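Local coordinates for protein DspB (Aggregatibacter actinomycetemcomitans, PDB 1YHT) that hydrolyses terminal beta-linked N-acetylhexosamine as a family 20 glycoside hydrolase and disperses biofilms, probably by cleaving their matrix polysaccharide, at residues A[225-238]-A[262-274]. Sequence-based numbering, arbitrary orientation.
Sequences FEQINPNIEITYWS and LLAKGFTVLNYNS
Strands 233-236 and 269-271 run parallel, their axes approaching to 4.7 Å and diverging by 19°, pairing I234 with V269, T235 with L270 and Y236 with N271 as neighbours in the TIM barrel of family 20 hydrolases. I234 N donates to T268 O over 2.9 Å, almost straight (178°), while L270 N reaches I234 O, Y236 N reaches L270 O and Y272 N reaches Y236 O. Past the strand ends, S274 N still bonds W237 O, in its carbonyl plane. At the other end a water bridges P230 O, I232 O and T268 N.

On the side of I234, V269 and Y236, helix 259-264 and the loop after it close over the sheet: L262 CD1 meets the Y236 ring at its edge, 3.6 Å from Y236 CD1, and L262 CD2 packs on F225. The F267 ring slots in beside them, with I228 CG2 and I232 O at its edge.

T235 and L270 point to the other face, and the Y272 ring from just past the strand lies against T235; the T235 and Y272 hydroxyls go to H179 and H51. A chi1 of 58° turns T235 OG1 to H179 and leaves CG2 anti to the carbonyl carbon, where it reaches Y272 CE1 at 3.4 Å, and T235 CB sits over the Y272 ring face in a CH-pi contact, 3.7 Å from the centroid.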
loop_
_atom_site.group_PDB
_atom_site.type_symbol
_atom_site.label_atom_id
_atom_site.label_comp_id
_atom_site.label_asym_id
_atom_site.label_seq_id
_atom_site.Cartn_x
_atom_site.Cartn_y
_atom_site.Cartn_z
ATOM N N PHE A 225 11.958 -11.026 -14.081
ATOM C CA PHE A 225 10.710 -10.260 -14.222
ATOM C C PHE A 225 9.869 -10.627 -15.423
ATOM O O PHE A 225 8.684 -10.442 -15.399
ATOM C CB PHE A 225 10.922 -8.742 -14.149
ATOM C CG PHE A 225 11.317 -8.114 -15.437
ATOM C CD1 PHE A 225 10.469 -7.191 -16.058
ATOM C CD2 PHE A 225 12.542 -8.410 -16.029
ATOM C CE1 PHE A 225 10.846 -6.564 -17.259
ATOM C CE2 PHE A 225 12.930 -7.789 -17.228
ATOM C CZ PHE A 225 12.080 -6.864 -17.841
ATOM N N GLU A 226 10.485 -11.157 -16.471
ATOM C CA GLU A 226 9.770 -11.555 -17.642
ATOM C C GLU A 226 8.887 -12.773 -17.386
ATOM O O GLU A 226 8.064 -13.065 -18.225
ATOM C CB GLU A 226 10.739 -11.815 -18.797
ATOM C CG GLU A 226 11.633 -10.613 -19.124
ATOM C CD GLU A 226 12.765 -10.930 -20.082
ATOM O OE1 GLU A 226 13.779 -11.564 -19.680
ATOM O OE2 GLU A 226 12.606 -10.561 -21.255
ATOM N N GLN A 227 9.017 -13.435 -16.224
ATOM C CA GLN A 227 8.128 -14.554 -15.823
ATOM C C GLN A 227 6.838 -14.092 -15.111
ATOM O O GLN A 227 5.934 -14.859 -14.876
ATOM C CB GLN A 227 8.881 -15.486 -14.861
ATOM C CG GLN A 227 10.129 -16.134 -15.458
ATOM C CD GLN A 227 11.063 -16.720 -14.414
ATOM O OE1 GLN A 227 10.623 -17.388 -13.499
ATOM N NE2 GLN A 227 12.358 -16.437 -14.535
ATOM N N ILE A 228 6.777 -12.815 -14.773
ATOM C CA ILE A 228 5.646 -12.228 -14.035
ATOM C C ILE A 228 4.503 -12.044 -14.994
ATOM O O ILE A 228 4.730 -11.689 -16.147
ATOM C CB ILE A 228 6.102 -10.824 -13.423
ATOM C CG1 ILE A 228 6.819 -11.064 -12.118
ATOM C CG2 ILE A 228 4.957 -9.867 -13.215
ATOM C CD1 ILE A 228 5.859 -11.301 -10.929
ATOM N N ASN A 229 3.294 -12.320 -14.517
ATOM C CA ASN A 229 2.051 -12.023 -15.226
ATOM C C ASN A 229 2.131 -10.600 -15.742
ATOM O O ASN A 229 2.216 -9.676 -14.952
ATOM C CB ASN A 229 0.846 -12.156 -14.241
ATOM C CG ASN A 229 -0.535 -11.895 -14.886
ATOM O OD1 ASN A 229 -0.629 -11.416 -15.994
ATOM N ND2 ASN A 229 -1.616 -12.214 -14.149
ATOM N N PRO A 230 2.098 -10.417 -17.064
ATOM C CA PRO A 230 2.290 -9.053 -17.526
ATOM C C PRO A 230 1.116 -8.147 -17.260
ATOM O O PRO A 230 1.230 -6.974 -17.535
ATOM C CB PRO A 230 2.509 -9.205 -19.027
ATOM C CG PRO A 230 1.792 -10.488 -19.416
ATOM C CD PRO A 230 1.862 -11.366 -18.170
ATOM N N ASN A 231 -0.012 -8.693 -16.783
ATOM C CA ASN A 231 -1.140 -7.863 -16.391
ATOM C C ASN A 231 -1.023 -7.271 -14.963
ATOM O O ASN A 231 -1.833 -6.411 -14.568
ATOM C CB ASN A 231 -2.463 -8.632 -16.500
ATOM C CG ASN A 231 -2.881 -8.906 -17.953
ATOM O OD1 ASN A 231 -3.553 -9.919 -18.231
ATOM N ND2 ASN A 231 -2.509 -8.024 -18.865
ATOM N N ILE A 232 -0.046 -7.726 -14.194
ATOM C CA ILE A 232 0.086 -7.192 -12.831
ATOM C C ILE A 232 0.531 -5.753 -12.998
ATOM O O ILE A 232 1.384 -5.438 -13.876
ATOM C CB ILE A 232 1.099 -7.950 -11.984
ATOM C CG1 ILE A 232 0.584 -9.359 -11.680
ATOM C CG2 ILE A 232 1.378 -7.157 -10.639
ATOM C CD1 ILE A 232 1.690 -10.310 -11.063
ATOM N N GLU A 233 -0.090 -4.869 -12.220
ATOM C CA GLU A 233 0.160 -3.435 -12.340
ATOM C C GLU A 233 1.087 -2.986 -11.226
ATOM O O GLU A 233 0.896 -3.369 -10.078
ATOM C CB GLU A 233 -1.156 -2.644 -12.362
ATOM C CG GLU A 233 -2.128 -3.117 -13.463
ATOM C CD GLU A 233 -3.438 -2.360 -13.554
ATOM O OE1 GLU A 233 -3.697 -1.463 -12.722
ATOM O OE2 GLU A 233 -4.246 -2.677 -14.467
ATOM N N ILE A 234 2.124 -2.226 -11.583
ATOM C CA ILE A 234 3.198 -1.932 -10.658
ATOM C C ILE A 234 3.084 -0.536 -10.025
ATOM O O ILE A 234 2.914 0.479 -10.748
ATOM C CB ILE A 234 4.561 -2.063 -11.329
ATOM C CG1 ILE A 234 4.716 -3.445 -12.060
ATOM C CG2 ILE A 234 5.665 -1.787 -10.314
ATOM C CD1 ILE A 234 4.184 -4.608 -11.302
ATOM N N THR A 235 3.170 -0.505 -8.693
ATOM C CA THR A 235 3.332 0.742 -7.927
ATOM C C THR A 235 4.810 0.935 -7.586
ATOM O O THR A 235 5.343 0.310 -6.662
ATOM C CB THR A 235 2.375 0.772 -6.647
ATOM O OG1 THR A 235 2.612 -0.340 -5.770
ATOM C CG2 THR A 235 0.978 0.704 -7.093
ATOM N N TYR A 236 5.481 1.770 -8.391
ATOM C CA TYR A 236 6.948 1.894 -8.433
ATOM C C TYR A 236 7.431 3.017 -7.541
ATOM O O TYR A 236 7.296 4.214 -7.895
ATOM C CB TYR A 236 7.457 2.149 -9.885
ATOM C CG TYR A 236 8.912 1.762 -10.067
ATOM C CD1 TYR A 236 9.271 0.600 -10.768
ATOM C CD2 TYR A 236 9.936 2.490 -9.469
ATOM C CE1 TYR A 236 10.626 0.187 -10.888
ATOM C CE2 TYR A 236 11.263 2.110 -9.594
ATOM C CZ TYR A 236 11.621 0.966 -10.340
ATOM O OH TYR A 236 12.974 0.567 -10.451
ATOM N N TRP A 237 7.985 2.650 -6.389
ATOM C CA TRP A 237 8.309 3.629 -5.352
ATOM C C TRP A 237 9.782 4.026 -5.230
ATOM O O TRP A 237 10.089 5.147 -4.847
ATOM C CB TRP A 237 7.792 3.199 -4.012
ATOM C CG TRP A 237 8.448 2.033 -3.382
ATOM C CD1 TRP A 237 8.273 0.726 -3.690
ATOM C CD2 TRP A 237 9.371 2.068 -2.299
ATOM N NE1 TRP A 237 9.031 -0.061 -2.876
ATOM C CE2 TRP A 237 9.727 0.734 -2.013
ATOM C CE3 TRP A 237 9.933 3.097 -1.543
ATOM C CZ2 TRP A 237 10.595 0.395 -0.984
ATOM C CZ3 TRP A 237 10.808 2.771 -0.498
ATOM C CH2 TRP A 237 11.134 1.431 -0.231
ATOM N N SER A 238 10.668 3.075 -5.531
ATOM C CA SER A 238 12.103 3.325 -5.478
ATOM C C SER A 238 12.856 2.259 -6.287
ATOM O O SER A 238 12.499 1.067 -6.254
ATOM C CB SER A 238 12.556 3.266 -4.031
ATOM O OG SER A 238 13.914 3.629 -3.911
ATOM N N LEU A 262 10.377 -1.445 -17.358
ATOM C CA LEU A 262 9.046 -1.998 -17.201
ATOM C C LEU A 262 8.114 -1.473 -18.275
ATOM O O LEU A 262 7.358 -2.235 -18.869
ATOM C CB LEU A 262 8.500 -1.670 -15.809
ATOM C CG LEU A 262 9.160 -2.456 -14.643
ATOM C CD1 LEU A 262 8.673 -1.943 -13.293
ATOM C CD2 LEU A 262 8.927 -3.929 -14.745
ATOM N N LEU A 263 8.195 -0.163 -18.529
ATOM C CA LEU A 263 7.359 0.475 -19.570
ATOM C C LEU A 263 7.647 -0.118 -20.938
ATOM O O LEU A 263 6.733 -0.396 -21.718
ATOM C CB LEU A 263 7.624 1.973 -19.603
ATOM C CG LEU A 263 7.227 2.768 -18.360
ATOM C CD1 LEU A 263 7.543 4.221 -18.556
ATOM C CD2 LEU A 263 5.765 2.581 -18.009
ATOM N N ALA A 264 8.938 -0.340 -21.196
ATOM C CA ALA A 264 9.376 -0.931 -22.471
ATOM C C ALA A 264 8.808 -2.325 -22.677
ATOM O O ALA A 264 8.496 -2.675 -23.810
ATOM C CB ALA A 264 10.840 -0.963 -22.552
ATOM N N LYS A 265 8.665 -3.105 -21.592
ATOM C CA LYS A 265 8.023 -4.398 -21.650
ATOM C C LYS A 265 6.498 -4.359 -21.651
ATOM O O LYS A 265 5.885 -5.380 -21.747
ATOM C CB LYS A 265 8.517 -5.323 -20.534
ATOM C CG LYS A 265 9.785 -6.118 -20.902
ATOM C CD LYS A 265 9.485 -7.301 -21.851
ATOM C CE LYS A 265 9.255 -8.590 -21.031
ATOM N NZ LYS A 265 8.535 -9.713 -21.704
ATOM N N GLY A 266 5.870 -3.209 -21.564
ATOM C CA GLY A 266 4.414 -3.173 -21.633
ATOM C C GLY A 266 3.651 -3.128 -20.314
ATOM O O GLY A 266 2.422 -3.177 -20.313
ATOM N N PHE A 267 4.353 -3.028 -19.191
ATOM C CA PHE A 267 3.682 -3.010 -17.902
ATOM C C PHE A 267 2.949 -1.724 -17.678
ATOM O O PHE A 267 3.436 -0.640 -18.011
ATOM C CB PHE A 267 4.674 -3.228 -16.745
ATOM C CG PHE A 267 5.058 -4.669 -16.557
ATOM C CD1 PHE A 267 4.350 -5.484 -15.707
ATOM C CD2 PHE A 267 6.119 -5.211 -17.267
ATOM C CE1 PHE A 267 4.691 -6.827 -15.555
ATOM C CE2 PHE A 267 6.487 -6.555 -17.122
ATOM C CZ PHE A 267 5.798 -7.365 -16.265
ATOM N N THR A 268 1.783 -1.857 -17.032
ATOM C CA THR A 268 1.154 -0.740 -16.355
ATOM C C THR A 268 1.978 -0.382 -15.136
ATOM O O THR A 268 2.227 -1.220 -14.276
ATOM C CB THR A 268 -0.263 -1.120 -15.953
ATOM O OG1 THR A 268 -0.978 -1.431 -17.147
ATOM C CG2 THR A 268 -0.962 -0.018 -15.224
ATOM N N VAL A 269 2.436 0.865 -15.073
ATOM C CA VAL A 269 3.218 1.303 -13.942
ATOM C C VAL A 269 2.703 2.665 -13.450
ATOM O O VAL A 269 2.611 3.626 -14.233
ATOM C CB VAL A 269 4.706 1.416 -14.278
ATOM C CG1 VAL A 269 5.486 1.735 -13.002
ATOM C CG2 VAL A 269 5.253 0.101 -14.957
ATOM N N LEU A 270 2.456 2.745 -12.143
ATOM C CA LEU A 270 2.164 4.011 -11.453
ATOM C C LEU A 270 3.396 4.456 -10.692
ATOM O O LEU A 270 4.080 3.638 -10.063
ATOM C CB LEU A 270 0.982 3.879 -10.473
ATOM C CG LEU A 270 -0.403 3.682 -11.077
ATOM C CD1 LEU A 270 -0.581 2.226 -11.599
ATOM C CD2 LEU A 270 -1.495 4.023 -10.068
ATOM N N ASN A 271 3.647 5.758 -10.742
ATOM C CA ASN A 271 4.809 6.336 -10.157
ATOM C C ASN A 271 4.502 6.742 -8.715
ATOM O O ASN A 271 3.710 7.628 -8.460
ATOM C CB ASN A 271 5.237 7.554 -11.002
ATOM C CG ASN A 271 6.558 8.175 -10.541
ATOM O OD1 ASN A 271 7.151 7.739 -9.557
ATOM N ND2 ASN A 271 7.037 9.193 -11.285
ATOM N N TYR A 272 5.150 6.084 -7.782
ATOM C CA TYR A 272 4.976 6.360 -6.365
ATOM C C TYR A 272 6.230 7.035 -5.777
ATOM O O TYR A 272 6.359 7.118 -4.558
ATOM C CB TYR A 272 4.680 5.073 -5.633
ATOM C CG TYR A 272 3.204 4.663 -5.547
ATOM C CD1 TYR A 272 2.432 4.491 -6.686
ATOM C CD2 TYR A 272 2.599 4.402 -4.314
ATOM C CE1 TYR A 272 1.095 4.065 -6.608
ATOM C CE2 TYR A 272 1.274 3.949 -4.243
ATOM C CZ TYR A 272 0.517 3.792 -5.396
ATOM O OH TYR A 272 -0.820 3.320 -5.370
ATOM N N ASN A 273 7.147 7.470 -6.668
ATOM C CA ASN A 273 8.474 8.082 -6.299
ATOM C C ASN A 273 8.536 8.556 -4.870
ATOM O O ASN A 273 7.962 9.589 -4.551
ATOM C CB ASN A 273 8.778 9.261 -7.235
ATOM C CG ASN A 273 10.150 9.910 -6.981
ATOM O OD1 ASN A 273 10.698 9.839 -5.886
ATOM N ND2 ASN A 273 10.688 10.548 -8.003
ATOM N N SER A 274 9.264 7.829 -4.016
ATOM C CA SER A 274 9.309 8.127 -2.582
ATOM C C SER A 274 9.937 9.493 -2.276
ATOM O O SER A 274 9.570 10.135 -1.318
ATOM C CB SER A 274 10.039 7.031 -1.804
ATOM O OG SER A 274 11.367 6.899 -2.275
HETATM O O HOH W 1 0.758 -4.526 -16.415
#